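Local coordinates for UDP-N-acetylglucosamine 2-epimerase (Listeria monocytogenes, PDB 3OT5), which probably interconverts UDP-N-acetylglucosamine and UDP-N-acetylmannosamine by inverting the configuration at C2 of the sugar, at residues 31-36 and 118-123; 60-65 and 82-87; 224-229 and 259-264; 250-255 and 282-287. One frame throughout, in Å; residues are numbered along the deposited sequence.

Contact 1. Residues 31-36 and 118-123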
# COMPACT_ATOMS: atom_id res chain seq x y z
N MET A 31 -18.67 -1.94 -9.86
CA MET A 31 -17.91 -0.91 -10.54
C MET A 31 -16.79 -0.51 -9.62
O MET A 31 -17.03 0.02 -8.55
CB MET A 31 -18.80 0.30 -10.84
CG MET A 31 -18.07 1.42 -11.49
SD MET A 31 -19.12 2.81 -11.89
CE MET A 31 -20.22 2.05 -13.09
N SER A 32 -15.55 -0.78 -10.03
CA SER A 32 -14.38 -0.44 -9.24
C SER A 32 -13.74 0.80 -9.82
O SER A 32 -13.41 0.84 -11.01
CB SER A 32 -13.39 -1.60 -9.24
OG SER A 32 -13.99 -2.73 -8.63
N ILE A 33 -13.60 1.81 -8.98
CA ILE A 33 -13.04 3.05 -9.41
C ILE A 33 -11.65 3.28 -8.85
O ILE A 33 -11.44 3.16 -7.64
CB ILE A 33 -13.90 4.23 -8.94
CG1 ILE A 33 -15.35 4.05 -9.38
CG2 ILE A 33 -13.35 5.55 -9.46
CD1 ILE A 33 -16.26 5.15 -8.91
N PHE A 34 -10.70 3.57 -9.72
CA PHE A 34 -9.36 3.93 -9.27
C PHE A 34 -8.78 5.06 -10.11
O PHE A 34 -8.97 5.12 -11.33
CB PHE A 34 -8.42 2.74 -9.03
CG PHE A 34 -8.48 1.66 -10.07
CD1 PHE A 34 -7.65 1.67 -11.16
CD2 PHE A 34 -9.33 0.57 -9.90
CE1 PHE A 34 -7.68 0.65 -12.08
CE2 PHE A 34 -9.37 -0.45 -10.80
CZ PHE A 34 -8.54 -0.41 -11.90
N GLY A 35 -8.11 5.98 -9.43
CA GLY A 35 -7.55 7.16 -10.07
C GLY A 35 -6.07 7.43 -9.93
O GLY A 35 -5.61 8.45 -10.42
N THR A 36 -5.32 6.56 -9.25
CA THR A 36 -3.87 6.74 -9.11
C THR A 36 -3.20 5.38 -9.26
O THR A 36 -3.87 4.35 -9.19
CB THR A 36 -3.46 7.39 -7.77
OG1 THR A 36 -3.82 6.53 -6.69
CG2 THR A 36 -4.11 8.75 -7.59
N VAL A 118 -20.61 0.21 -6.12
CA VAL A 118 -19.44 0.92 -6.56
C VAL A 118 -18.41 0.81 -5.46
O VAL A 118 -18.75 0.99 -4.27
CB VAL A 118 -19.74 2.39 -6.83
CG1 VAL A 118 -18.46 3.10 -7.32
CG2 VAL A 118 -20.83 2.50 -7.86
N LEU A 119 -17.17 0.49 -5.84
CA LEU A 119 -16.10 0.36 -4.86
C LEU A 119 -15.10 1.46 -5.07
O LEU A 119 -14.56 1.63 -6.18
CB LEU A 119 -15.40 -0.99 -4.95
CG LEU A 119 -16.29 -2.21 -4.77
CD1 LEU A 119 -15.49 -3.49 -5.00
CD2 LEU A 119 -16.97 -2.19 -3.40
N VAL A 120 -14.88 2.23 -4.01
CA VAL A 120 -13.91 3.31 -4.01
C VAL A 120 -12.86 2.90 -3.00
O VAL A 120 -13.12 2.12 -2.05
CB VAL A 120 -14.55 4.67 -3.69
CG1 VAL A 120 -15.68 5.02 -4.76
CG2 VAL A 120 -15.13 4.67 -2.30
N HIS A 121 -11.66 3.41 -3.19
CA HIS A 121 -10.58 3.05 -2.33
C HIS A 121 -9.97 4.19 -1.53
O HIS A 121 -9.78 5.31 -2.02
CB HIS A 121 -9.45 2.45 -3.16
CG HIS A 121 -8.28 2.01 -2.34
ND1 HIS A 121 -7.37 2.90 -1.80
CD2 HIS A 121 -7.88 0.78 -1.95
CE1 HIS A 121 -6.47 2.23 -1.10
NE2 HIS A 121 -6.75 0.94 -1.19
N GLY A 122 -9.66 3.85 -0.28
CA GLY A 122 -8.98 4.75 0.61
C GLY A 122 -9.43 6.18 0.80
O GLY A 122 -10.62 6.47 0.97
N ASP A 123 -8.47 7.09 0.68
CA ASP A 123 -8.71 8.48 1.00
C ASP A 123 -8.43 9.54 -0.07
O ASP A 123 -8.31 10.73 0.25
CB ASP A 123 -7.85 8.74 2.21
CG ASP A 123 -6.42 8.30 2.00
OD1 ASP A 123 -5.94 8.35 0.84
OD2 ASP A 123 -5.78 7.91 3.00
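Ile33 lays its CD1 methyl against CG1 of Val118 at 3.4 Å, a tight fit, and the same methyl reaches CG1 of Val120 at a looser 4.2 Å. These residues sit on two adjacent parallel strands in the middle of the N-terminal Rossmann-like sheet, the first strand pairing with the fourth. The torsions of Ile33 explain the reach: CG1 lies beside the backbone N (chi1 -55°) and CD1 continues the chain fully extended, which carries the CD1 methyl across to Val118 on the neighbouring strand. Ile33 and Val120 run side by side, pointing the same way.

Two backbone bonds join the strands. Leu119 N gives its hydrogen to Met31 O at 2.8 Å, and Leu119 O takes one from Ile33 N at 3.0 Å. Met31 O is also approached by Val118 CA at 3.3 Å, a CA-H...O contact. On the other face Ser32 OG meets CD1 of Leu119 at 4.0 Å.

Further out, helices 125-136 and 95-113 cover the face carrying Ile33, with Ala130 and Ile106 against it, while helix 37-51 packs on His121 through Lys42 and Met43. Both strands then run into loops at their C-terminal ends, where a Rossmann-like sheet usually builds its binding sites. Thr36 takes the N-cap position of helix 37-51, and Gly35 N bonds Glu39 OE1. In the other loop Asp123 OD2 forms a salt bridge to Arg163 NH1.

Contact 2. Residues 60-65 and 82-87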
# COMPACT_ATOMS: atom_id res chain seq x y z
N THR A 60 -16.92 -3.84 -13.77
CA THR A 60 -16.78 -2.65 -14.60
C THR A 60 -15.67 -1.81 -13.97
O THR A 60 -15.80 -1.37 -12.83
CB THR A 60 -18.06 -1.80 -14.71
OG1 THR A 60 -19.13 -2.60 -15.25
CG2 THR A 60 -17.83 -0.59 -15.62
N VAL A 61 -14.59 -1.62 -14.69
CA VAL A 61 -13.47 -0.84 -14.19
C VAL A 61 -13.50 0.54 -14.82
O VAL A 61 -13.50 0.67 -16.05
CB VAL A 61 -12.15 -1.51 -14.48
CG1 VAL A 61 -11.00 -0.56 -14.18
CG2 VAL A 61 -12.04 -2.83 -13.69
N VAL A 62 -13.51 1.54 -13.95
CA VAL A 62 -13.55 2.93 -14.34
C VAL A 62 -12.29 3.65 -13.86
O VAL A 62 -11.98 3.65 -12.67
CB VAL A 62 -14.78 3.63 -13.70
CG1 VAL A 62 -14.86 5.09 -14.16
CG2 VAL A 62 -16.07 2.88 -14.02
N ILE A 63 -11.57 4.24 -14.80
CA ILE A 63 -10.36 4.98 -14.48
C ILE A 63 -10.65 6.48 -14.45
O ILE A 63 -11.36 7.01 -15.31
CB ILE A 63 -9.25 4.73 -15.51
CG1 ILE A 63 -8.96 3.23 -15.63
CG2 ILE A 63 -7.99 5.47 -15.12
CD1 ILE A 63 -7.84 2.93 -16.62
N THR A 64 -10.08 7.14 -13.45
CA THR A 64 -10.20 8.58 -13.24
C THR A 64 -8.85 9.10 -12.78
O THR A 64 -8.72 9.57 -11.65
CB THR A 64 -11.26 8.92 -12.16
OG1 THR A 64 -10.95 8.22 -10.95
CG2 THR A 64 -12.66 8.54 -12.61
N ALA A 65 -7.85 8.98 -13.65
CA ALA A 65 -6.48 9.41 -13.36
C ALA A 65 -6.22 10.87 -13.74
O ALA A 65 -6.15 11.20 -14.93
CB ALA A 65 -5.47 8.49 -14.07
N PRO A 82 -9.57 -1.76 -18.79
CA PRO A 82 -10.48 -0.81 -18.14
C PRO A 82 -11.72 -0.59 -19.02
O PRO A 82 -11.58 -0.49 -20.24
CB PRO A 82 -9.65 0.46 -18.03
CG PRO A 82 -8.70 0.38 -19.16
CD PRO A 82 -8.40 -1.08 -19.37
N ASP A 83 -12.90 -0.52 -18.43
CA ASP A 83 -14.13 -0.35 -19.21
C ASP A 83 -14.41 1.11 -19.58
O ASP A 83 -14.86 1.40 -20.70
CB ASP A 83 -15.34 -0.94 -18.48
CG ASP A 83 -15.18 -2.42 -18.19
OD1 ASP A 83 -15.96 -3.22 -18.75
OD2 ASP A 83 -14.24 -2.80 -17.45
N ILE A 84 -14.17 2.02 -18.65
CA ILE A 84 -14.40 3.44 -18.87
C ILE A 84 -13.17 4.22 -18.40
O ILE A 84 -12.60 3.93 -17.35
CB ILE A 84 -15.70 3.90 -18.15
CG1 ILE A 84 -16.90 3.14 -18.73
CG2 ILE A 84 -15.89 5.41 -18.28
CD1 ILE A 84 -18.22 3.48 -18.14
N ASP A 85 -12.75 5.18 -19.22
CA ASP A 85 -11.58 5.99 -18.91
C ASP A 85 -11.94 7.46 -19.01
O ASP A 85 -12.08 7.99 -20.11
CB ASP A 85 -10.43 5.63 -19.86
CG ASP A 85 -9.12 6.32 -19.49
OD1 ASP A 85 -8.05 5.84 -19.92
OD2 ASP A 85 -9.14 7.33 -18.75
N LEU A 86 -12.10 8.11 -17.86
CA LEU A 86 -12.43 9.52 -17.80
C LEU A 86 -11.14 10.33 -17.74
O LEU A 86 -10.33 10.16 -16.83
CB LEU A 86 -13.28 9.83 -16.58
CG LEU A 86 -14.57 9.02 -16.47
CD1 LEU A 86 -15.32 9.43 -15.23
CD2 LEU A 86 -15.44 9.22 -17.72
N ASP A 87 -10.96 11.22 -18.70
CA ASP A 87 -9.77 12.04 -18.74
C ASP A 87 -9.99 13.32 -17.93
O ASP A 87 -10.28 14.38 -18.49
CB ASP A 87 -9.40 12.36 -20.19
CG ASP A 87 -8.05 13.06 -20.32
OD1 ASP A 87 -7.20 12.92 -19.40
OD2 ASP A 87 -7.83 13.73 -21.35
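The carboxylate of Asp83 is met from above its plane by the backbone of Val61, whose N-H points almost straight at OD2 over 3.0 Å. The nitrogen stands 54° out of the carboxylate plane. The CB methylene of Asp83 lies 3.8 Å from CG2 of Thr60, the two side chains crossing at about a right angle. CG of Asp83 sits beside its own backbone N (chi1 -59°), which folds the acid back against Thr60 and Val61 of the neighbouring strand. The puckered ring of Pro82 offers CB to CD1 of Ile63 at a close 3.4 Å, with CG of the proline touching the same methyl.

Val61 O takes two donors, Asp83 N at 2.7 Å and Ile84 N at 3.0 Å, both in its carbonyl plane. Val61 and Asp83 thus exchange bonds in both directions, main chain to main chain and main chain to side chain. From here the two segments pair as parallel strands in a beta-alpha-beta unit: strand 57-63, helix 72-77, then the short strand 84-85 at the edge of the sheet within this chain. Ile63 N binds Ile84 O, and Ile63 O receives Leu86 N at 2.9 Å.

Val62, Thr64 and Ile84 belong to the face covered by helix 95-113, where Ile106 meets Val62 and Thr64, and Val109 meets Ile84. CD1 of Leu86 runs alongside CG2 of Thr64 at 3.8 Å, the two side chains pointing the same way. On the opposite face Leu75 of helix 72-77 packs on both Ile63 and Pro82.

Contact 3. Residues 224-229 and 259-264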
# COMPACT_ATOMS: atom_id res chain seq x y z
N ASN A 224 25.43 -13.02 -1.06
CA ASN A 224 25.27 -11.80 -0.26
C ASN A 224 23.86 -11.48 0.15
O ASN A 224 22.91 -11.76 -0.56
CB ASN A 224 25.84 -10.59 -1.00
CG ASN A 224 27.34 -10.59 -1.04
OD1 ASN A 224 27.98 -11.18 -0.19
ND2 ASN A 224 27.90 -9.90 -2.02
N ARG A 225 23.76 -10.83 1.31
CA ARG A 225 22.48 -10.43 1.87
C ARG A 225 22.14 -9.02 1.42
O ARG A 225 22.87 -8.06 1.70
CB ARG A 225 22.52 -10.56 3.38
CG ARG A 225 22.71 -12.00 3.78
CD ARG A 225 22.86 -12.18 5.26
NE ARG A 225 24.09 -11.57 5.77
CZ ARG A 225 24.38 -11.51 7.06
NH1 ARG A 225 23.53 -12.02 7.95
NH2 ARG A 225 25.50 -10.94 7.47
N LEU A 226 21.03 -8.91 0.70
CA LEU A 226 20.58 -7.65 0.16
C LEU A 226 19.87 -6.78 1.20
O LEU A 226 18.91 -7.20 1.85
CB LEU A 226 19.65 -7.93 -1.03
CG LEU A 226 18.93 -6.74 -1.70
CD1 LEU A 226 19.91 -5.67 -2.15
CD2 LEU A 226 18.10 -7.24 -2.89
N ILE A 227 20.39 -5.57 1.37
CA ILE A 227 19.78 -4.59 2.24
C ILE A 227 19.21 -3.53 1.32
O ILE A 227 19.92 -2.99 0.47
CB ILE A 227 20.74 -3.91 3.17
CG1 ILE A 227 21.38 -4.92 4.12
CG2 ILE A 227 19.97 -2.82 3.96
CD1 ILE A 227 22.43 -4.31 4.99
N LEU A 228 17.94 -3.23 1.48
CA LEU A 228 17.27 -2.24 0.66
C LEU A 228 16.93 -1.06 1.55
O LEU A 228 16.53 -1.24 2.70
CB LEU A 228 16.01 -2.87 0.07
CG LEU A 228 15.13 -2.10 -0.91
CD1 LEU A 228 15.90 -1.64 -2.13
CD2 LEU A 228 13.96 -3.00 -1.32
N MET A 229 17.13 0.15 1.04
CA MET A 229 16.82 1.36 1.80
C MET A 229 16.03 2.38 0.97
O MET A 229 16.28 2.56 -0.22
CB MET A 229 18.09 2.04 2.27
CG MET A 229 17.83 3.32 3.04
SD MET A 229 19.32 4.14 3.53
CE MET A 229 18.63 5.63 4.26
N GLU A 259 25.02 -6.38 0.70
CA GLU A 259 24.99 -5.42 -0.39
C GLU A 259 23.83 -4.48 -0.13
O GLU A 259 22.81 -4.89 0.41
CB GLU A 259 24.87 -6.10 -1.76
CG GLU A 259 26.11 -6.91 -2.13
CD GLU A 259 26.15 -7.28 -3.60
OE1 GLU A 259 25.43 -6.64 -4.41
OE2 GLU A 259 26.94 -8.19 -3.94
N LEU A 260 24.01 -3.22 -0.48
CA LEU A 260 23.01 -2.20 -0.27
C LEU A 260 22.51 -1.67 -1.59
O LEU A 260 23.30 -1.38 -2.48
CB LEU A 260 23.60 -1.04 0.55
CG LEU A 260 22.77 0.25 0.72
CD1 LEU A 260 21.44 0.03 1.39
CD2 LEU A 260 23.58 1.30 1.49
N VAL A 261 21.19 -1.58 -1.71
CA VAL A 261 20.56 -1.03 -2.89
C VAL A 261 19.81 0.19 -2.38
O VAL A 261 19.03 0.10 -1.43
CB VAL A 261 19.59 -2.00 -3.57
CG1 VAL A 261 18.86 -1.31 -4.72
CG2 VAL A 261 20.33 -3.23 -4.07
N TYR A 262 20.08 1.34 -2.98
CA TYR A 262 19.44 2.56 -2.59
C TYR A 262 18.92 3.33 -3.79
O TYR A 262 19.69 3.99 -4.47
CB TYR A 262 20.40 3.47 -1.79
CG TYR A 262 19.78 4.81 -1.51
CD1 TYR A 262 18.69 4.93 -0.65
CD2 TYR A 262 20.27 5.98 -2.10
CE1 TYR A 262 18.10 6.17 -0.40
CE2 TYR A 262 19.70 7.22 -1.84
CZ TYR A 262 18.61 7.30 -1.00
OH TYR A 262 18.03 8.53 -0.75
N PRO A 263 17.62 3.20 -4.07
CA PRO A 263 17.05 3.96 -5.15
C PRO A 263 17.11 5.41 -4.71
O PRO A 263 16.39 5.81 -3.80
CB PRO A 263 15.60 3.46 -5.22
CG PRO A 263 15.61 2.15 -4.53
CD PRO A 263 16.63 2.29 -3.46
N MET A 264 18.00 6.18 -5.31
CA MET A 264 18.17 7.56 -4.89
C MET A 264 16.97 8.47 -5.07
O MET A 264 16.34 8.46 -6.11
CB MET A 264 19.35 8.18 -5.62
CG MET A 264 20.69 7.62 -5.19
SD MET A 264 21.98 8.45 -6.10
CE MET A 264 21.60 7.90 -7.77
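Leu228 and Val261 pack in the closed, apolar stretch of this contact between two parallel strands: CD1 of Leu228 lies 3.9 Å from CG1 of Val261, the side chains crossing. On the other face CD1 of Leu260 touches both CG2 of Ile227 and CB of Met229. Backbone bonds join the strands, among them Ile227 N to Glu259 O at 2.7 Å and Val261 N to Ile227 O at 2.9 Å. Toward the C-terminal ends, Met229 makes a Met-aromatic contact with Tyr262, SD standing 5.2 Å from the ring centroid and oblique to it.

The N-terminal end is more open and more polar, with Asn224 and Arg225 only partly buried. Here Asn224 ND2 donates to Glu259 OE2 at 2.7 Å. The bond uses the anti lone pair of OE2 and lies in the amide plane, although the amide and carboxylate planes are turned 62° apart. The second oxygen of this buried carboxylate, OE1, is bound by His285 NE2, so both oxygens have partners. NH1 of Arg225 bonds Leu359 O, NH2 forms a salt bridge to Asp257 OD1, and the side chain makes a cation-pi contact with Tyr303.

These two strands are inner neighbours in the second Rossmann-like sheet: strand 302-307 flanks 225-229, strand 284-287 flanks 258-263, and helix 240-254 covers Ile227, Leu260 and Tyr262 through Ile251, Val248 and Met241.

Contact 4. Residues 250-255 and 282-287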
# COMPACT_ATOMS: atom_id res chain seq x y z
N GLU A 250 28.59 2.18 6.93
CA GLU A 250 29.30 1.46 7.98
C GLU A 250 28.81 0.01 8.14
O GLU A 250 29.60 -0.88 8.45
CB GLU A 250 29.23 2.24 9.30
CG GLU A 250 30.05 1.63 10.42
CD GLU A 250 30.16 2.53 11.66
OE1 GLU A 250 30.55 2.01 12.73
OE2 GLU A 250 29.86 3.74 11.56
N ILE A 251 27.51 -0.22 7.94
CA ILE A 251 26.95 -1.57 8.03
C ILE A 251 27.58 -2.40 6.91
O ILE A 251 28.06 -3.53 7.14
CB ILE A 251 25.40 -1.58 7.87
CG1 ILE A 251 24.72 -0.84 9.03
CG2 ILE A 251 24.86 -2.99 7.83
CD1 ILE A 251 23.21 -0.63 8.83
N VAL A 252 27.59 -1.83 5.71
CA VAL A 252 28.17 -2.50 4.54
C VAL A 252 29.66 -2.79 4.72
O VAL A 252 30.11 -3.89 4.39
CB VAL A 252 27.94 -1.68 3.26
CG1 VAL A 252 28.76 -2.24 2.10
CG2 VAL A 252 26.46 -1.65 2.93
N GLU A 253 30.43 -1.83 5.23
CA GLU A 253 31.87 -2.04 5.44
C GLU A 253 32.16 -3.07 6.53
O GLU A 253 33.11 -3.83 6.43
CB GLU A 253 32.58 -0.72 5.79
CG GLU A 253 32.57 0.31 4.67
CD GLU A 253 33.33 1.58 5.03
OE1 GLU A 253 34.11 1.57 6.02
OE2 GLU A 253 33.16 2.59 4.32
N SER A 254 31.33 -3.08 7.57
CA SER A 254 31.50 -3.99 8.70
C SER A 254 31.09 -5.43 8.40
O SER A 254 31.59 -6.36 9.05
CB SER A 254 30.69 -3.48 9.89
OG SER A 254 31.11 -2.18 10.27
N ARG A 255 30.18 -5.61 7.46
CA ARG A 255 29.69 -6.92 7.06
C ARG A 255 29.87 -7.09 5.56
O ARG A 255 29.07 -6.58 4.76
CB ARG A 255 28.21 -7.08 7.45
CG ARG A 255 27.96 -7.01 8.95
CD ARG A 255 28.68 -8.14 9.69
NE ARG A 255 28.40 -8.12 11.12
CZ ARG A 255 29.10 -7.43 12.02
NH1 ARG A 255 28.74 -7.48 13.29
NH2 ARG A 255 30.15 -6.69 11.66
N GLU A 282 31.79 -1.16 -4.25
CA GLU A 282 31.31 -2.29 -5.05
C GLU A 282 30.06 -2.99 -4.50
O GLU A 282 29.32 -3.59 -5.27
CB GLU A 282 32.43 -3.32 -5.27
CG GLU A 282 33.09 -3.92 -4.01
CD GLU A 282 34.08 -2.98 -3.28
OE1 GLU A 282 34.64 -3.41 -2.24
OE2 GLU A 282 34.30 -1.84 -3.73
N ARG A 283 29.82 -2.91 -3.20
CA ARG A 283 28.65 -3.56 -2.59
C ARG A 283 27.49 -2.60 -2.28
O ARG A 283 26.53 -2.97 -1.62
CB ARG A 283 29.07 -4.38 -1.36
CG ARG A 283 29.96 -5.55 -1.75
CD ARG A 283 30.41 -6.43 -0.59
NE ARG A 283 31.22 -5.70 0.38
CZ ARG A 283 30.81 -5.25 1.56
NH1 ARG A 283 29.57 -5.46 1.99
NH2 ARG A 283 31.66 -4.60 2.34
N ILE A 284 27.59 -1.36 -2.77
CA ILE A 284 26.53 -0.39 -2.58
C ILE A 284 26.07 0.04 -3.97
O ILE A 284 26.88 0.50 -4.78
CB ILE A 284 26.97 0.82 -1.76
CG1 ILE A 284 27.59 0.37 -0.43
CG2 ILE A 284 25.78 1.71 -1.51
CD1 ILE A 284 27.99 1.54 0.49
N HIS A 285 24.79 -0.12 -4.24
CA HIS A 285 24.24 0.23 -5.54
C HIS A 285 23.32 1.42 -5.42
O HIS A 285 22.29 1.36 -4.74
CB HIS A 285 23.51 -0.98 -6.12
CG HIS A 285 24.34 -2.23 -6.09
ND1 HIS A 285 25.24 -2.55 -7.09
CD2 HIS A 285 24.43 -3.21 -5.17
CE1 HIS A 285 25.83 -3.69 -6.78
NE2 HIS A 285 25.36 -4.11 -5.62
N LEU A 286 23.72 2.53 -6.04
CA LEU A 286 22.96 3.75 -6.04
C LEU A 286 22.25 3.82 -7.36
O LEU A 286 22.84 4.19 -8.38
CB LEU A 286 23.87 4.96 -5.87
CG LEU A 286 24.70 4.98 -4.60
CD1 LEU A 286 25.54 6.26 -4.55
CD2 LEU A 286 23.80 4.87 -3.37
N ILE A 287 20.98 3.47 -7.36
CA ILE A 287 20.22 3.47 -8.58
C ILE A 287 19.12 4.50 -8.54
O ILE A 287 18.90 5.14 -7.50
CB ILE A 287 19.62 2.07 -8.84
CG1 ILE A 287 18.59 1.70 -7.77
CG2 ILE A 287 20.74 1.04 -8.87
CD1 ILE A 287 17.95 0.34 -7.98
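The C-terminal turn of helix 240-254 is gripped by an arginine: Arg283, just ahead of strand 284-287, holds the carbonyl of Val252 end-on with two nitrogens. NH2 donates to Val252 O at 2.7 Å and NH1 to the same oxygen at 2.9 Å. The oxygen lies in the guanidinium plane at its edge, while both nitrogens approach it from one face of the carbonyl. A bend at chi3 (-62°) turns the end of the arginine toward the helix.

CG1 of Val252 sits over one face of the guanidinium, 3.3 Å from NH1, so the residue that supplies the acceptor also packs on the donor group. The same methyl reaches CG1 of Ile284 at 3.8 Å. NH1 makes a further, weak bond to Arg255 O at 3.0 Å, where the chain leaves the helix, and also binds Thr258 O at the start of the next strand.

Within the helix, Ser254 OG and Ser254 N reach Glu250 O from opposite faces. Arg255 NH2 hydrogen-bonds Ser254 O at 3.0 Å, and Arg255 NH1 forms a salt bridge to Asp360 OD2.

A positive group thus lies beside carbonyls at the helix's negative end, an interaction that probably stabilises this end by giving its carbonyls a charged donor, and its bonds to Val252, Arg255 and Thr258 tie the helix end, the turn and the next strand together.

In the fold
Contacts 1 and 2 share one sheet, their centres 10 Å apart: Ser32 of strand 28-34, which lies between strands 57-63 and 117-121, makes probable backbone bonds to both Thr60 and Val62, Ser32 N to Thr60 O measuring 2.9 Å. Contacts 3 and 4 meet likewise in the second sheet, centres 7 Å apart, with a probable bond from His285 N to Leu260 O. The pairs do not touch: the centres of contacts 1 and 3 are about 33 Å apart, their nearest atoms about 19 Å. As in related 2-epimerases, the active site probably lies in the cleft between the two Rossmann-like domains that these pairs represent.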